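Local coordinates for oligopeptide ABC transporter, periplasmic oligopeptide-binding protein, putative (Thermotoga maritima MSB8, PDB 5IPW) that probably binds oligopeptides in the periplasm and delivers them to an ABC transporter for uptake across the membrane, at residues A[455-458]-A[459-462]; A[27-30]-A[31-35]. All coordinates share one frame; numbering follows the deposited sequence.

Contact 1 of 2, residues A[455-458]-A[459-462]; sequences TMVK and EYWK
Val457 and Trp461, one helical turn apart, make one of the apolar pairs of this contact. The two side chains run alongside each other, and CG1 of Val457 sits over one indole face, 3.5 Å from the centroid of the five-membered ring and 16° off its normal, a CH-pi contact. CG1 is placed there by its anti relation to the backbone N (chi1 178°). Met456 and Tyr460 also run side by side, but here the thioether bends at chi3 and the methyl CE of Met456 lies at the hydroxyl end of the ring, not over its face, 4.2 Å from CZ of Tyr460. One face of that ring also lies against the helix backbone, with Met456 O above its centre. Replacing Tyr460 by an alanine would probably uncover this turn of backbone and leave the methionine methyl without its aromatic neighbour.

Backbone bonds tie the turns together: Trp461 N donates to Val457 O (2.9 Å) and Lys462 N to Lys458 O (3.0 Å), whereas Met456 O receives weak bonds from the amides of Glu459 and Tyr460.

Charged groups line another side of the helix. Lys462 NZ reaches back to Glu459 OE2 at 3.0 Å, meeting it from above the carboxylate plane in a salt bridge, while Lys458 NZ bonds to Val468 O on strand 467-472.

The segment closes helix 448-462, the crossover of a beta-alpha-beta unit between strands 440-445 and 467-472. Trp461 rests on Phe441 and Ile443 of the first strand and gives its NE1 hydrogen to Leu365 O; Met456 packs against helix 371-379.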
ATOM      1  N   THR A 455     -12.969  12.060  23.658  1.00 62.10           N
ATOM      2  CA  THR A 455     -13.751  12.975  24.493  1.00 65.27           C
ATOM      3  C   THR A 455     -15.247  12.662  24.401  1.00 69.08           C
ATOM      4  O   THR A 455     -15.968  12.761  25.390  1.00 75.54           O
ATOM      5  CB  THR A 455     -13.522  14.442  24.091  1.00 64.93           C
ATOM      6  OG1 THR A 455     -12.140  14.775  24.262  1.00 66.22           O
ATOM      7  CG2 THR A 455     -14.369  15.390  24.944  1.00 65.75           C
ATOM      8  N   MET A 456     -15.711  12.282  23.217  1.00 71.78           N
ATOM      9  CA  MET A 456     -17.100  11.884  23.041  1.00 72.47           C
ATOM     10  C   MET A 456     -17.356  10.519  23.652  1.00 69.35           C
ATOM     11  O   MET A 456     -18.438  10.270  24.168  1.00 74.53           O
ATOM     12  CB  MET A 456     -17.477  11.865  21.564  1.00 73.74           C
ATOM     13  CG  MET A 456     -17.439  13.236  20.905  1.00 77.61           C
ATOM     14  SD  MET A 456     -17.620  13.175  19.111  1.00 79.40           S
ATOM     15  CE  MET A 456     -18.942  11.980  18.956  1.00 78.82           C
ATOM     16  N   VAL A 457     -16.361   9.638  23.587  1.00 69.83           N
ATOM     17  CA  VAL A 457     -16.459   8.289  24.176  1.00 73.39           C
ATOM     18  C   VAL A 457     -16.471   8.348  25.711  1.00 75.04           C
ATOM     19  O   VAL A 457     -16.973   7.431  26.370  1.00 69.11           O
ATOM     20  CB  VAL A 457     -15.313   7.364  23.686  1.00 72.72           C
ATOM     21  CG1 VAL A 457     -15.396   5.981  24.329  1.00 71.06           C
ATOM     22  CG2 VAL A 457     -15.348   7.230  22.168  1.00 72.25           C
ATOM     23  N   LYS A 458     -15.905   9.422  26.264  1.00 79.47           N
ATOM     24  CA  LYS A 458     -16.033   9.739  27.685  1.00 84.06           C
ATOM     25  C   LYS A 458     -17.496   9.624  28.111  1.00 85.83           C
ATOM     26  O   LYS A 458     -17.817   8.903  29.055  1.00 86.66           O
ATOM     27  CB  LYS A 458     -15.510  11.156  27.957  1.00 86.31           C
ATOM     28  CG  LYS A 458     -15.281  11.497  29.420  1.00 86.34           C
ATOM     29  CD  LYS A 458     -14.552  12.827  29.558  1.00 86.79           C
ATOM     30  CE  LYS A 458     -14.749  13.447  30.934  1.00 88.27           C
ATOM     31  NZ  LYS A 458     -14.443  12.500  32.043  1.00 89.57           N
ATOM     32  N   GLU A 459     -18.374  10.319  27.389  1.00 86.08           N
ATOM     33  CA  GLU A 459     -19.814  10.251  27.640  1.00 85.34           C
ATOM     34  C   GLU A 459     -20.379   8.848  27.472  1.00 84.24           C
ATOM     35  O   GLU A 459     -21.109   8.373  28.329  1.00 88.20           O
ATOM     36  CB  GLU A 459     -20.581  11.207  26.721  1.00 85.92           C
ATOM     37  CG  GLU A 459     -20.601  12.649  27.197  1.00 88.14           C
ATOM     38  CD  GLU A 459     -21.381  12.833  28.488  1.00 89.72           C
ATOM     39  OE1 GLU A 459     -22.536  12.357  28.574  1.00 85.72           O
ATOM     40  OE2 GLU A 459     -20.833  13.462  29.418  1.00 90.65           O
ATOM     41  N   TYR A 460     -20.046   8.180  26.376  1.00 86.23           N
ATOM     42  CA  TYR A 460     -20.676   6.890  26.074  1.00 91.23           C
ATOM     43  C   TYR A 460     -20.315   5.846  27.122  1.00 87.36           C
ATOM     44  O   TYR A 460     -21.129   4.981  27.450  1.00 84.80           O
ATOM     45  CB  TYR A 460     -20.307   6.377  24.671  1.00 95.67           C
ATOM     46  CG  TYR A 460     -20.490   7.373  23.538  1.00101.88           C
ATOM     47  CD1 TYR A 460     -21.346   8.475  23.665  1.00105.54           C
ATOM     48  CD2 TYR A 460     -19.818   7.208  22.332  1.00102.96           C
ATOM     49  CE1 TYR A 460     -21.507   9.384  22.634  1.00104.86           C
ATOM     50  CE2 TYR A 460     -19.983   8.109  21.292  1.00104.66           C
ATOM     51  CZ  TYR A 460     -20.827   9.193  21.452  1.00106.67           C
ATOM     52  OH  TYR A 460     -20.994  10.097  20.436  1.00106.19           O
ATOM     53  N   TRP A 461     -19.095   5.944  27.645  1.00 89.01           N
ATOM     54  CA  TRP A 461     -18.602   5.007  28.651  1.00 89.53           C
ATOM     55  C   TRP A 461     -19.064   5.350  30.078  1.00 87.95           C
ATOM     56  O   TRP A 461     -19.151   4.466  30.933  1.00 84.52           O
ATOM     57  CB  TRP A 461     -17.071   4.893  28.571  1.00 89.37           C
ATOM     58  CG  TRP A 461     -16.576   4.045  27.413  1.00 88.48           C
ATOM     59  CD1 TRP A 461     -17.333   3.299  26.549  1.00 88.04           C
ATOM     60  CD2 TRP A 461     -15.212   3.819  27.034  1.00 87.81           C
ATOM     61  NE1 TRP A 461     -16.529   2.645  25.652  1.00 86.02           N
ATOM     62  CE2 TRP A 461     -15.222   2.948  25.925  1.00 86.07           C
ATOM     63  CE3 TRP A 461     -13.982   4.276  27.521  1.00 86.01           C
ATOM     64  CZ2 TRP A 461     -14.052   2.522  25.299  1.00 84.13           C
ATOM     65  CZ3 TRP A 461     -12.819   3.852  26.893  1.00 84.28           C
ATOM     66  CH2 TRP A 461     -12.864   2.986  25.794  1.00 83.02           C
ATOM     67  N   LYS A 462     -19.370   6.621  30.326  1.00 87.02           N
ATOM     68  CA  LYS A 462     -20.033   7.033  31.568  1.00 86.99           C
ATOM     69  C   LYS A 462     -21.382   6.330  31.737  1.00 85.19           C
ATOM     70  O   LYS A 462     -21.749   5.934  32.843  1.00 88.04           O
ATOM     71  CB  LYS A 462     -20.234   8.549  31.578  1.00 88.63           C
ATOM     72  CG  LYS A 462     -20.765   9.121  32.888  1.00 89.81           C
ATOM     73  CD  LYS A 462     -21.097  10.603  32.766  1.00 90.86           C
ATOM     74  CE  LYS A 462     -19.963  11.403  32.140  1.00 92.92           C
ATOM     75  NZ  LYS A 462     -20.160  12.869  32.291  1.00 95.17           N
TER

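Contact 2 of 2, residues A[27-30]-A[31-35]; sequences LTKL and VEEGK
Lys29 and Glu33 cross at the C-terminal end of helix 25-32. Both chains are extended beyond CG, but they leave the backbone differently: in Lys29 CG stands anti to the backbone N (chi1 -174°), in Glu33 anti to the carbonyl carbon. The lysine methylenes lie against the glutamate carboxylate, CG of Lys29 3.5 Å from OE2 of Glu33, while Lys29 NZ stays 4.3 Å from the same OE2, beyond salt-bridge range, where the opposite charges probably still attract weakly. The other carboxylate oxygen, OE1 of Glu33, takes a weak bond from Lys35 NZ at 3.1 Å, forming a salt bridge between two residues just past the helix end. CD2 of Leu30 lies 4.0 Å from CD of Lys35, the two chains meeting nearly at right angles. One residue back along the helix from the Lys29-Glu33 pair, CG2 of Thr28 touches the carboxylate of Glu32, while the threonine hydroxyl bonds to Glu23 OE2.

Leu30 O accepts Lys35 N at 2.9 Å, and Gly34 N makes a weak bond to Val31 O. Gly34 has a positive phi (86°), at which a CB would collide with the carbonyl oxygen of Glu33, which favours glycine. These bonds close helix 25-32 with a Schellman motif, the classic glycine-centred C-terminal cap.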
ATOM      1  N   LEU A  27       2.096   7.890 -33.624  1.00 42.80           N
ATOM      2  CA  LEU A  27       3.122   6.892 -33.913  1.00 43.05           C
ATOM      3  C   LEU A  27       3.081   6.456 -35.376  1.00 44.13           C
ATOM      4  O   LEU A  27       4.127   6.213 -35.976  1.00 45.00           O
ATOM      5  CB  LEU A  27       2.987   5.684 -32.986  1.00 42.55           C
ATOM      6  CG  LEU A  27       3.151   5.977 -31.497  1.00 42.96           C
ATOM      7  CD1 LEU A  27       3.014   4.695 -30.695  1.00 42.91           C
ATOM      8  CD2 LEU A  27       4.497   6.620 -31.203  1.00 43.80           C
ATOM      9  N   THR A  28       1.883   6.360 -35.948  1.00 44.41           N
ATOM     10  CA  THR A  28       1.738   6.018 -37.360  1.00 45.11           C
ATOM     11  C   THR A  28       2.412   7.055 -38.237  1.00 46.57           C
ATOM     12  O   THR A  28       3.029   6.716 -39.238  1.00 47.20           O
ATOM     13  CB  THR A  28       0.268   5.904 -37.786  1.00 44.12           C
ATOM     14  OG1 THR A  28      -0.404   4.956 -36.953  1.00 42.57           O
ATOM     15  CG2 THR A  28       0.164   5.448 -39.235  1.00 44.51           C
ATOM     16  N   LYS A  29       2.287   8.318 -37.857  1.00 48.38           N
ATOM     17  CA  LYS A  29       2.916   9.389 -38.604  1.00 51.82           C
ATOM     18  C   LYS A  29       4.432   9.200 -38.617  1.00 51.51           C
ATOM     19  O   LYS A  29       5.067   9.338 -39.661  1.00 51.62           O
ATOM     20  CB  LYS A  29       2.549  10.747 -38.011  1.00 54.38           C
ATOM     21  CG  LYS A  29       3.062  11.913 -38.829  1.00 60.48           C
ATOM     22  CD  LYS A  29       2.420  13.229 -38.413  1.00 64.28           C
ATOM     23  CE  LYS A  29       3.233  14.421 -38.904  1.00 66.72           C
ATOM     24  NZ  LYS A  29       2.772  15.710 -38.316  1.00 69.82           N
ATOM     25  N   LEU A  30       4.999   8.860 -37.461  1.00 49.43           N
ATOM     26  CA  LEU A  30       6.437   8.628 -37.357  1.00 49.22           C
ATOM     27  C   LEU A  30       6.931   7.470 -38.215  1.00 49.67           C
ATOM     28  O   LEU A  30       8.003   7.568 -38.801  1.00 51.46           O
ATOM     29  CB  LEU A  30       6.859   8.385 -35.904  1.00 48.78           C
ATOM     30  CG  LEU A  30       6.811   9.574 -34.937  1.00 48.23           C
ATOM     31  CD1 LEU A  30       7.111   9.094 -33.527  1.00 47.19           C
ATOM     32  CD2 LEU A  30       7.782  10.676 -35.333  1.00 46.76           C
ATOM     33  N   VAL A  31       6.180   6.373 -38.284  1.00 51.76           N
ATOM     34  CA  VAL A  31       6.647   5.214 -39.075  1.00 53.92           C
ATOM     35  C   VAL A  31       6.519   5.526 -40.565  1.00 54.06           C
ATOM     36  O   VAL A  31       7.357   5.098 -41.359  1.00 54.77           O
ATOM     37  CB  VAL A  31       6.027   3.818 -38.680  1.00 53.67           C
ATOM     38  CG1 VAL A  31       5.093   3.890 -37.486  1.00 54.76           C
ATOM     39  CG2 VAL A  31       5.341   3.124 -39.853  1.00 53.33           C
ATOM     40  N   GLU A  32       5.494   6.292 -40.927  1.00 55.47           N
ATOM     41  CA  GLU A  32       5.312   6.742 -42.308  1.00 58.39           C
ATOM     42  C   GLU A  32       6.430   7.693 -42.746  1.00 58.59           C
ATOM     43  O   GLU A  32       6.856   7.661 -43.897  1.00 58.95           O
ATOM     44  CB  GLU A  32       3.945   7.409 -42.472  1.00 59.82           C
ATOM     45  CG  GLU A  32       2.796   6.409 -42.534  1.00 61.34           C
ATOM     46  CD  GLU A  32       1.421   7.060 -42.598  1.00 61.81           C
ATOM     47  OE1 GLU A  32       1.320   8.299 -42.447  1.00 58.59           O
ATOM     48  OE2 GLU A  32       0.433   6.316 -42.795  1.00 62.71           O
ATOM     49  N   GLU A  33       6.898   8.529 -41.822  1.00 58.57           N
ATOM     50  CA  GLU A  33       8.075   9.379 -42.047  1.00 56.82           C
ATOM     51  C   GLU A  33       9.412   8.628 -41.945  1.00 55.55           C
ATOM     52  O   GLU A  33      10.456   9.226 -42.175  1.00 56.49           O
ATOM     53  CB  GLU A  33       8.089  10.545 -41.058  1.00 55.93           C
ATOM     54  CG  GLU A  33       6.959  11.539 -41.260  1.00 57.92           C
ATOM     55  CD  GLU A  33       6.766  12.475 -40.075  1.00 60.77           C
ATOM     56  OE1 GLU A  33       7.427  12.294 -39.023  1.00 58.86           O
ATOM     57  OE2 GLU A  33       5.939  13.403 -40.195  1.00 63.20           O
ATOM     58  N   GLY A  34       9.387   7.346 -41.584  1.00 53.36           N
ATOM     59  CA  GLY A  34      10.597   6.521 -41.535  1.00 55.65           C
ATOM     60  C   GLY A  34      11.395   6.575 -40.240  1.00 57.74           C
ATOM     61  O   GLY A  34      12.476   5.991 -40.157  1.00 60.09           O
ATOM     62  N   LYS A  35      10.853   7.242 -39.221  1.00 57.99           N
ATOM     63  CA  LYS A  35      11.553   7.455 -37.947  1.00 56.39           C
ATOM     64  C   LYS A  35      11.238   6.412 -36.871  1.00 54.33           C
ATOM     65  O   LYS A  35      11.767   6.501 -35.767  1.00 55.83           O
ATOM     66  CB  LYS A  35      11.194   8.824 -37.377  1.00 57.04           C
ATOM     67  CG  LYS A  35      11.298   9.974 -38.353  1.00 59.49           C
ATOM     68  CD  LYS A  35      11.034  11.280 -37.628  1.00 65.16           C
ATOM     69  CE  LYS A  35      10.663  12.401 -38.585  1.00 71.22           C
ATOM     70  NZ  LYS A  35      10.066  13.568 -37.871  1.00 74.36           N
TER

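Contacts 1 and 2 are both local, each made between successive turns near the C-terminal end of a helix, yet they lie on opposite sides of the chain's centre. Their own centres are 70 Å apart and their nearest atoms about 55 Å, so neither touches the other. The centre of contact 1 lies about 33 Å, and that of contact 2 about 40 Å, from the centre of the chain. Their surroundings differ: 455-462 is partly buried, its helix packing on strand 440-445 of its own beta-alpha-beta unit and on helix 371-379, whereas 27-35 is a surface contact at the end of helix 25-32. No peptide-binding residue is identified in either contact, so neither can be tied to the binding site.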